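PDB 4AE5: signal transduction protein TRAP from Staphylococcus aureus, which probably acts as a phosphorylated signal transducer that activates the agr system and RNAIII synthesis, raising toxin expression and biofilm formation in this pathogen. Local coordinates for residues A[55-60]-A[101-106]; A[4-9]-A[115-120]; A[22-27]-A[44-49]. All coordinates share one frame; numbering follows the deposited sequence.

Contact 1. Residues A[55-60]-A[101-106]; sequences VIKEIG and KSYRLL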
loop_
_atom_site.group_PDB
_atom_site.type_symbol
_atom_site.label_atom_id
_atom_site.label_comp_id
_atom_site.label_asym_id
_atom_site.label_seq_id
_atom_site.Cartn_x
_atom_site.Cartn_y
_atom_site.Cartn_z
ATOM N N VAL A 55 -9.160 -5.255 -1.091
ATOM C CA VAL A 55 -8.158 -5.464 -2.154
ATOM C C VAL A 55 -8.857 -5.526 -3.537
ATOM O O VAL A 55 -9.602 -6.507 -3.857
ATOM C CB VAL A 55 -7.356 -6.738 -1.914
ATOM C CG1 VAL A 55 -6.360 -6.913 -3.069
ATOM C CG2 VAL A 55 -6.627 -6.623 -0.582
ATOM N N ILE A 56 -8.685 -4.463 -4.322
ATOM C CA ILE A 56 -9.339 -4.316 -5.660
ATOM C C ILE A 56 -8.530 -5.054 -6.733
ATOM O O ILE A 56 -9.096 -5.742 -7.636
ATOM C CB ILE A 56 -9.410 -2.813 -6.067
ATOM C CG1 ILE A 56 -10.149 -1.982 -5.015
ATOM C CG2 ILE A 56 -10.091 -2.612 -7.424
ATOM C CD1 ILE A 56 -11.424 -2.725 -4.594
ATOM N N LYS A 57 -7.193 -4.890 -6.656
ATOM C CA LYS A 57 -6.283 -5.587 -7.549
ATOM C C LYS A 57 -4.971 -5.863 -6.824
ATOM O O LYS A 57 -4.559 -5.056 -5.979
ATOM C CB LYS A 57 -5.989 -4.742 -8.815
ATOM C CG LYS A 57 -5.237 -5.595 -9.851
ATOM C CD LYS A 57 -4.601 -4.891 -11.019
ATOM C CE LYS A 57 -5.561 -4.026 -11.792
ATOM N NZ LYS A 57 -4.897 -3.869 -13.129
ATOM N N GLU A 58 -4.313 -6.969 -7.211
ATOM C CA GLU A 58 -3.051 -7.401 -6.622
ATOM C C GLU A 58 -2.164 -8.122 -7.671
ATOM O O GLU A 58 -2.671 -8.774 -8.640
ATOM C CB GLU A 58 -3.325 -8.336 -5.434
ATOM C CG GLU A 58 -4.217 -9.539 -5.795
ATOM C CD GLU A 58 -4.489 -10.441 -4.583
ATOM O OE1 GLU A 58 -3.541 -11.074 -4.069
ATOM O OE2 GLU A 58 -5.651 -10.516 -4.116
ATOM N N ILE A 59 -0.852 -7.974 -7.484
ATOM C CA ILE A 59 0.153 -8.741 -8.191
ATOM C C ILE A 59 1.201 -9.095 -7.133
ATOM O O ILE A 59 1.652 -8.210 -6.371
ATOM C CB ILE A 59 0.825 -7.864 -9.289
ATOM C CG1 ILE A 59 -0.201 -7.338 -10.304
ATOM C CG2 ILE A 59 2.093 -8.512 -9.819
ATOM C CD1 ILE A 59 0.294 -6.173 -11.139
ATOM N N GLY A 60 1.640 -10.341 -7.078
ATOM C CA GLY A 60 2.808 -10.678 -6.219
ATOM C C GLY A 60 2.516 -10.858 -4.714
ATOM O O GLY A 60 1.426 -10.500 -4.207
ATOM N N LYS A 101 8.351 -6.051 -7.204
ATOM C CA LYS A 101 7.971 -7.258 -6.432
ATOM C C LYS A 101 6.443 -7.429 -6.342
ATOM O O LYS A 101 5.917 -8.526 -6.538
ATOM C CB LYS A 101 8.600 -7.205 -5.012
ATOM C CG LYS A 101 10.151 -7.194 -5.000
ATOM C CD LYS A 101 10.739 -8.439 -5.751
ATOM C CE LYS A 101 12.247 -8.297 -5.945
ATOM N NZ LYS A 101 12.984 -9.598 -6.107
ATOM N N SER A 102 5.742 -6.374 -5.955
ATOM C CA SER A 102 4.305 -6.457 -5.745
ATOM C C SER A 102 3.540 -5.176 -5.960
ATOM O O SER A 102 4.063 -4.025 -5.898
ATOM C CB SER A 102 4.043 -7.051 -4.310
ATOM O OG SER A 102 4.547 -6.111 -3.353
ATOM N N TYR A 103 2.240 -5.320 -6.064
ATOM C CA TYR A 103 1.330 -4.188 -6.242
ATOM C C TYR A 103 -0.017 -4.508 -5.538
ATOM O O TYR A 103 -0.504 -5.673 -5.611
ATOM C CB TYR A 103 0.998 -4.047 -7.734
ATOM C CG TYR A 103 -0.033 -3.026 -8.068
ATOM C CD1 TYR A 103 0.197 -1.684 -7.814
ATOM C CD2 TYR A 103 -1.244 -3.379 -8.634
ATOM C CE1 TYR A 103 -0.708 -0.687 -8.178
ATOM C CE2 TYR A 103 -2.168 -2.399 -8.951
ATOM C CZ TYR A 103 -1.893 -1.065 -8.753
ATOM O OH TYR A 103 -2.788 -0.081 -9.082
ATOM N N ARG A 104 -0.584 -3.506 -4.893
ATOM C CA ARG A 104 -1.946 -3.517 -4.332
ATOM C C ARG A 104 -2.675 -2.215 -4.560
ATOM O O ARG A 104 -2.188 -1.092 -4.183
ATOM C CB ARG A 104 -1.975 -3.839 -2.815
ATOM C CG ARG A 104 -1.376 -5.150 -2.293
ATOM C CD ARG A 104 -2.212 -6.372 -2.799
ATOM N NE ARG A 104 -1.733 -7.634 -2.200
ATOM C CZ ARG A 104 -0.744 -8.369 -2.700
ATOM N NH1 ARG A 104 -0.084 -7.989 -3.809
ATOM N NH2 ARG A 104 -0.412 -9.515 -2.117
ATOM N N LEU A 105 -3.854 -2.330 -5.193
ATOM C CA LEU A 105 -4.819 -1.258 -5.253
ATOM C C LEU A 105 -5.928 -1.448 -4.194
ATOM O O LEU A 105 -6.581 -2.529 -4.136
ATOM C CB LEU A 105 -5.408 -1.108 -6.659
ATOM C CG LEU A 105 -6.517 -0.095 -6.838
ATOM C CD1 LEU A 105 -5.897 1.315 -6.701
ATOM C CD2 LEU A 105 -7.179 -0.277 -8.244
ATOM N N LEU A 106 -6.116 -0.450 -3.338
ATOM C CA LEU A 106 -6.876 -0.634 -2.058
ATOM C C LEU A 106 -8.002 0.371 -1.953
ATOM O O LEU A 106 -7.764 1.606 -2.029
ATOM C CB LEU A 106 -5.961 -0.465 -0.844
ATOM C CG LEU A 106 -4.748 -1.422 -0.870
ATOM C CD1 LEU A 106 -3.773 -1.106 0.286
ATOM C CD2 LEU A 106 -5.229 -2.887 -0.769
#

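Contact 2. Residues A[4-9]-A[115-120]; sequences LYTSYG and KIYFGF. With FMT (formic acid), chain E.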
loop_
_atom_site.group_PDB
_atom_site.type_symbol
_atom_site.label_atom_id
_atom_site.label_comp_id
_atom_site.label_asym_id
_atom_site.label_seq_id
_atom_site.Cartn_x
_atom_site.Cartn_y
_atom_site.Cartn_z
ATOM N N LEU A 4 -7.252 -5.636 3.507
ATOM C CA LEU A 4 -5.983 -5.342 4.137
ATOM C C LEU A 4 -6.210 -4.435 5.332
ATOM O O LEU A 4 -6.903 -3.404 5.207
ATOM C CB LEU A 4 -5.017 -4.717 3.127
ATOM C CG LEU A 4 -3.549 -4.616 3.535
ATOM C CD1 LEU A 4 -2.674 -4.778 2.285
ATOM C CD2 LEU A 4 -3.315 -3.280 4.229
ATOM N N TYR A 5 -5.573 -4.814 6.461
ATOM C CA TYR A 5 -5.676 -4.103 7.730
ATOM C C TYR A 5 -4.301 -3.504 8.064
ATOM O O TYR A 5 -3.328 -4.256 8.089
ATOM C CB TYR A 5 -6.060 -5.122 8.782
ATOM C CG TYR A 5 -7.394 -5.820 8.477
ATOM C CD1 TYR A 5 -7.444 -6.960 7.661
ATOM C CD2 TYR A 5 -8.595 -5.327 8.989
ATOM C CE1 TYR A 5 -8.644 -7.598 7.388
ATOM C CE2 TYR A 5 -9.822 -5.975 8.738
ATOM C CZ TYR A 5 -9.830 -7.107 7.955
ATOM O OH TYR A 5 -11.015 -7.720 7.648
ATOM N N THR A 6 -4.232 -2.189 8.342
ATOM C CA THR A 6 -2.951 -1.508 8.642
ATOM C C THR A 6 -3.100 -0.870 10.028
ATOM O O THR A 6 -4.140 -0.254 10.295
ATOM C CB THR A 6 -2.608 -0.448 7.597
ATOM O OG1 THR A 6 -2.634 -1.069 6.292
ATOM C CG2 THR A 6 -1.180 0.106 7.861
ATOM N N SER A 7 -2.108 -1.080 10.895
ATOM C CA SER A 7 -2.017 -0.430 12.215
ATOM C C SER A 7 -0.674 0.297 12.356
ATOM O O SER A 7 0.304 -0.096 11.744
ATOM C CB SER A 7 -2.148 -1.463 13.359
ATOM O OG SER A 7 -3.480 -1.951 13.496
ATOM N N TYR A 8 -0.666 1.346 13.174
ATOM C CA TYR A 8 0.475 2.222 13.421
ATOM C C TYR A 8 0.744 2.238 14.927
ATOM O O TYR A 8 -0.187 2.118 15.737
ATOM C CB TYR A 8 0.132 3.657 12.953
ATOM C CG TYR A 8 -0.294 3.682 11.504
ATOM C CD1 TYR A 8 0.647 3.607 10.494
ATOM C CD2 TYR A 8 -1.649 3.702 11.149
ATOM C CE1 TYR A 8 0.285 3.623 9.167
ATOM C CE2 TYR A 8 -2.022 3.703 9.801
ATOM C CZ TYR A 8 -1.058 3.666 8.812
ATOM O OH TYR A 8 -1.404 3.643 7.452
ATOM N N GLY A 9 2.001 2.389 15.298
ATOM C CA GLY A 9 2.361 2.484 16.690
ATOM C C GLY A 9 3.891 2.491 16.757
ATOM O O GLY A 9 4.552 2.611 15.725
ATOM N N LYS A 115 -5.644 3.861 -1.515
ATOM C CA LYS A 115 -4.252 3.560 -1.198
ATOM C C LYS A 115 -3.685 2.619 -2.237
ATOM O O LYS A 115 -4.387 1.713 -2.769
ATOM C CB LYS A 115 -4.073 3.092 0.263
ATOM C CG LYS A 115 -2.593 2.979 0.708
ATOM C CD LYS A 115 -2.450 3.027 2.241
ATOM C CE LYS A 115 -2.967 1.769 2.873
ATOM N NZ LYS A 115 -2.694 1.796 4.356
ATOM N N ILE A 116 -2.403 2.822 -2.541
ATOM C CA ILE A 116 -1.664 1.889 -3.399
ATOM C C ILE A 116 -0.421 1.451 -2.567
ATOM O O ILE A 116 0.229 2.318 -1.970
ATOM C CB ILE A 116 -1.199 2.516 -4.720
ATOM C CG1 ILE A 116 -2.426 2.610 -5.670
ATOM C CG2 ILE A 116 -0.042 1.642 -5.358
ATOM C CD1 ILE A 116 -2.146 3.570 -6.834
ATOM N N TYR A 117 -0.135 0.148 -2.525
ATOM C CA TYR A 117 1.207 -0.327 -2.145
ATOM C C TYR A 117 1.990 -0.726 -3.389
ATOM O O TYR A 117 1.513 -1.579 -4.146
ATOM C CB TYR A 117 1.179 -1.556 -1.189
ATOM C CG TYR A 117 0.757 -1.342 0.300
ATOM C CD1 TYR A 117 0.637 -0.048 0.862
ATOM C CD2 TYR A 117 0.506 -2.419 1.150
ATOM C CE1 TYR A 117 0.255 0.135 2.205
ATOM C CE2 TYR A 117 0.148 -2.218 2.525
ATOM C CZ TYR A 117 0.032 -0.948 3.025
ATOM O OH TYR A 117 -0.337 -0.706 4.351
ATOM N N PHE A 118 3.233 -0.209 -3.529
ATOM C CA PHE A 118 4.218 -0.692 -4.464
ATOM C C PHE A 118 5.318 -1.330 -3.641
ATOM O O PHE A 118 5.894 -0.705 -2.721
ATOM C CB PHE A 118 4.776 0.408 -5.380
ATOM C CG PHE A 118 3.912 0.729 -6.577
ATOM C CD1 PHE A 118 3.678 -0.225 -7.610
ATOM C CD2 PHE A 118 3.296 2.004 -6.685
ATOM C CE1 PHE A 118 2.925 0.133 -8.756
ATOM C CE2 PHE A 118 2.554 2.350 -7.827
ATOM C CZ PHE A 118 2.308 1.356 -8.820
ATOM N N GLY A 119 5.528 -2.614 -3.885
ATOM C CA GLY A 119 6.659 -3.347 -3.301
ATOM C C GLY A 119 7.806 -3.489 -4.280
ATOM O O GLY A 119 7.657 -3.983 -5.424
ATOM N N PHE A 120 8.991 -3.103 -3.836
ATOM C CA PHE A 120 10.175 -3.252 -4.735
ATOM C C PHE A 120 11.354 -3.838 -3.958
ATOM O O PHE A 120 11.328 -3.867 -2.713
ATOM C CB PHE A 120 10.554 -1.873 -5.314
ATOM C CG PHE A 120 9.854 -1.496 -6.578
ATOM C CD1 PHE A 120 8.512 -1.060 -6.536
ATOM C CD2 PHE A 120 10.489 -1.561 -7.795
ATOM C CE1 PHE A 120 7.873 -0.685 -7.670
ATOM C CE2 PHE A 120 9.834 -1.199 -8.955
ATOM C CZ PHE A 120 8.522 -0.791 -8.909
HETATM C C FMT E . 1.018 2.742 5.144
HETATM O O1 FMT E . 0.002 2.072 4.841
HETATM O O2 FMT E . 0.842 3.864 5.878
HETATM O O HOH W 1 -3.732 3.331 6.341
#

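Contact 3. Residues A[22-27]-A[44-49]; sequences PTHQLF and ETVLKS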
loop_
_atom_site.group_PDB
_atom_site.type_symbol
_atom_site.label_atom_id
_atom_site.label_comp_id
_atom_site.label_asym_id
_atom_site.label_seq_id
_atom_site.Cartn_x
_atom_site.Cartn_y
_atom_site.Cartn_z
ATOM N N PRO A 22 1.234 -15.670 16.211
ATOM C CA PRO A 22 2.156 -16.298 15.282
ATOM C C PRO A 22 1.445 -17.025 14.088
ATOM O O PRO A 22 2.084 -17.231 13.040
ATOM C CB PRO A 22 2.911 -17.291 16.178
ATOM C CG PRO A 22 2.012 -17.579 17.327
ATOM C CD PRO A 22 0.948 -16.521 17.392
ATOM N N THR A 23 0.164 -17.391 14.239
ATOM C CA THR A 23 -0.621 -18.010 13.145
ATOM C C THR A 23 -1.084 -17.025 12.010
ATOM O O THR A 23 -1.606 -17.437 10.950
ATOM C CB THR A 23 -1.847 -18.776 13.675
ATOM O OG1 THR A 23 -2.770 -17.864 14.299
ATOM C CG2 THR A 23 -1.433 -19.954 14.689
ATOM N N HIS A 24 -0.901 -15.738 12.250
ATOM C CA HIS A 24 -1.254 -14.689 11.348
ATOM C C HIS A 24 -0.020 -14.174 10.668
ATOM O O HIS A 24 1.027 -13.956 11.333
ATOM C CB HIS A 24 -1.933 -13.522 12.086
ATOM C CG HIS A 24 -3.372 -13.811 12.442
ATOM N ND1 HIS A 24 -4.414 -13.170 11.860
ATOM C CD2 HIS A 24 -3.919 -14.764 13.302
ATOM C CE1 HIS A 24 -5.578 -13.685 12.350
ATOM N NE2 HIS A 24 -5.263 -14.640 13.250
ATOM N N GLN A 25 -0.176 -13.880 9.370
ATOM C CA GLN A 25 0.930 -13.431 8.526
ATOM C C GLN A 25 0.980 -11.922 8.542
ATOM O O GLN A 25 0.426 -11.236 7.636
ATOM C CB GLN A 25 0.722 -13.908 7.079
ATOM C CG GLN A 25 0.649 -15.418 6.911
ATOM C CD GLN A 25 -0.773 -15.909 6.570
ATOM O OE1 GLN A 25 -1.671 -15.907 7.422
ATOM N NE2 GLN A 25 -0.979 -16.327 5.307
ATOM N N LEU A 26 1.683 -11.388 9.535
ATOM C CA LEU A 26 1.764 -9.949 9.722
ATOM C C LEU A 26 3.118 -9.462 9.199
ATOM O O LEU A 26 4.126 -10.136 9.378
ATOM C CB LEU A 26 1.562 -9.613 11.213
ATOM C CG LEU A 26 0.176 -9.789 11.842
ATOM C CD1 LEU A 26 0.271 -10.112 13.317
ATOM C CD2 LEU A 26 -0.639 -8.499 11.729
ATOM N N PHE A 27 3.110 -8.318 8.507
ATOM C CA PHE A 27 4.348 -7.729 7.904
ATOM C C PHE A 27 4.606 -6.365 8.587
ATOM O O PHE A 27 3.782 -5.435 8.534
ATOM C CB PHE A 27 4.155 -7.612 6.387
ATOM C CG PHE A 27 3.956 -8.973 5.717
ATOM C CD1 PHE A 27 5.059 -9.769 5.409
ATOM C CD2 PHE A 27 2.688 -9.473 5.485
ATOM C CE1 PHE A 27 4.904 -11.032 4.803
ATOM C CE2 PHE A 27 2.513 -10.752 4.891
ATOM C CZ PHE A 27 3.620 -11.516 4.544
ATOM N N GLU A 44 -10.791 -12.987 9.946
ATOM C CA GLU A 44 -10.655 -11.999 11.042
ATOM C C GLU A 44 -9.232 -11.460 11.123
ATOM O O GLU A 44 -8.291 -12.208 10.927
ATOM C CB GLU A 44 -11.031 -12.594 12.417
ATOM C CG GLU A 44 -12.400 -13.243 12.481
ATOM C CD GLU A 44 -13.539 -12.345 12.006
ATOM O OE1 GLU A 44 -13.568 -11.129 12.295
ATOM O OE2 GLU A 44 -14.433 -12.872 11.330
ATOM N N THR A 45 -9.083 -10.177 11.411
ATOM C CA THR A 45 -7.759 -9.599 11.711
ATOM C C THR A 45 -7.495 -9.643 13.243
ATOM O O THR A 45 -8.445 -9.653 14.065
ATOM C CB THR A 45 -7.614 -8.134 11.199
ATOM O OG1 THR A 45 -6.309 -7.667 11.550
ATOM C CG2 THR A 45 -8.603 -7.229 11.873
ATOM N N VAL A 46 -6.221 -9.684 13.621
ATOM C CA VAL A 46 -5.834 -9.533 15.033
ATOM C C VAL A 46 -5.480 -8.085 15.444
ATOM O O VAL A 46 -5.097 -7.826 16.588
ATOM C CB VAL A 46 -4.684 -10.499 15.419
ATOM C CG1 VAL A 46 -5.196 -11.939 15.429
ATOM C CG2 VAL A 46 -3.473 -10.317 14.489
ATOM N N LEU A 47 -5.622 -7.140 14.519
ATOM C CA LEU A 47 -5.279 -5.744 14.796
ATOM C C LEU A 47 -6.492 -5.055 15.393
ATOM O O LEU A 47 -7.610 -5.436 15.061
ATOM C CB LEU A 47 -4.847 -5.075 13.503
ATOM C CG LEU A 47 -3.591 -5.697 12.897
ATOM C CD1 LEU A 47 -3.254 -4.999 11.578
ATOM C CD2 LEU A 47 -2.455 -5.566 13.908
ATOM N N LYS A 48 -6.305 -4.094 16.303
ATOM C CA LYS A 48 -7.446 -3.386 16.948
ATOM C C LYS A 48 -7.625 -1.954 16.398
ATOM O O LYS A 48 -6.657 -1.209 16.254
ATOM C CB LYS A 48 -7.335 -3.367 18.494
ATOM C CG LYS A 48 -6.869 -4.690 19.103
ATOM C CD LYS A 48 -7.687 -5.094 20.333
ATOM C CE LYS A 48 -7.314 -4.338 21.615
ATOM N NZ LYS A 48 -6.519 -5.169 22.571
ATOM N N SER A 49 -8.851 -1.575 16.056
ATOM C CA SER A 49 -9.036 -0.365 15.219
ATOM C C SER A 49 -8.089 -0.062 13.998
ATOM O O SER A 49 -7.673 1.074 13.786
#

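Contact 1. Residues A[55-60]-A[101-106]
Arg104 bends back over its own sheet to reach the end of the neighbouring strand. Strands 51-59 and 100-108 are antiparallel neighbours in the closed barrel, their local axes at 177°. Val55, Glu58, Arg104 and Leu106 occupy one face; Lys57, Ile59, Tyr103 and Leu105 occupy the other. The register slips by one at Leu105, which faces both Ile56 and Lys57 in a classic beta bulge. There Ile56 N donates to Leu105 O over 2.9 Å, nearly along the C=O axis.

A turn at chi2 (-67°) lays the Arg104 chain beside that of Glu58, both pointing the same way. Glu58 CB covers one face of the guanidinium, 3.6 Å from Arg104 NH1. Glu58 OE1 stands above the same group, 4.0 Å from Arg104 NH2, close enough for charge attraction but with no N-H aimed at it. The edge does the bonding: NH1 and NH2 of Arg104 grip Gly60 O end-on, each at 3.0 Å, in the guanidinium plane. NH1 also donates to Tyr103 O (3.0 Å, 163° at the hydrogen) and weakly to Ile59 O.

On the other face Ile59 CD1 lies 4.1 Å from Tyr103 CD2, while Lys57 CD meets the edge of the same ring. Ile56 CG2 crosses to Leu105 CD2 at 3.8 Å, and both residues pack against helix 80-88.

Arg104 NE forms a salt bridge with Glu40, and Glu58 OE2 with Lys2. One cation thus gathers Gly60 O and Tyr103 O, and weakly Ile59 O, where strand 51-59 ends; Glu40 and nearby Glu58 probably balance its charge.

Contact 2. Residues A[4-9]-A[115-120]
The two strand segments do not pair but face each other across the barrel, their axes 11.4 Å apart at closest and their directions at 87°. They belong to a closed, eight-stranded antiparallel barrel, so what meets is side chains in its interior; Leu4 and Thr6 reach tip to tip toward Tyr117. Leu4 and Tyr117 make the apolar part: Leu4 CD1 comes obliquely to the ring, 3.8 Å from Tyr117 CE2, and Phe38 meets the same ring from outside the two segments. The polar part begins at Thr6, whose OG1 donates to Tyr117 OH at 3.0 Å.

A formic acid molecule (perhaps as formate), probably from the crystallisation liquor, occupies this polar site. Its O1 accepts from Tyr117 OH and from Lys115 NZ, both at 2.8 Å, and lies in the plane of the Tyr117 ring at its edge. Tyr8 OH donates to the other oxygen, O2, also at 2.8 Å and again at the ring edge, and Arg160 adds a further bond. The Lys115 chain, bent at chi3 (71°), delivers its ammonium here; together with Arg160 it probably makes the site attractive to a small anion. A single water finishes the ring of bonds, accepting from Lys115 NZ at 2.7 Å and donating to Tyr8 OH at 2.6 Å.

Contact 3. Residues A[22-27]-A[44-49]
One CH-pi contact, two aliphatic contacts and a set of hydrogen bonds through an outside carboxylate join these loops. In the first, Val46 reaches tip to tip toward His24 and sets CG1 over the centre of the imidazole: the distance to the ring centroid is 3.5 Å, at 13° from the ring normal. His24 CG is anti to its carbonyl carbon (chi1 -77°), which swings the ring toward the 44-49 segment. At the ring's edge, in its plane, Glu44 O stands 3.4 Å from His24 CE1.

The aliphatic contacts continue from Val46 through Leu26. Leu26 CD1 crosses obliquely to Val46 CG2 at 3.9 Å, and its other branch, CD2, meets Leu47 CD2 tip to tip at 4.1 Å. Leu26 and Leu47 both also rest on Ile37 of strand 35-41.

The hydrogen bonds run through Glu39 of the same strand: OE1 is hydrogen-bonded to His24 ND1, and OE2 to Thr45 OG1 and Val46 N. The carboxylate therefore fixes the imidazole's rotation and the loop it faces, and probably helps stabilise a proton on His24. Thr45 OG1 also accepts from Leu47 N (3.1 Å, 166°), the defining bond of an ST turn, here in the connection between two barrel strands.

From the N terminus, strand 3-9 supplies the first half of contact 2, whose partner arrives only with strand 114-120; the long loop so closed holds both other contacts. Contact 3 closes first, linking the loop after helix 11-20 to the loop before strand 51-59 and enclosing strands 27-30 and 35-41. Contact 1 opens later, in series with it, and pairs strands 51-59 and 100-108, closing a loop that holds strand 67-73 and helix 80-88. No two contacts interlace. Contacts 1 and 2 meet where strands 100-108 and 114-120 pair, as at Leu106 and Lys115. Contact 3 touches contact 2 through Leu47 against Ser7, whereas contacts 1 and 3 remain about 8 Å apart at their nearest atoms.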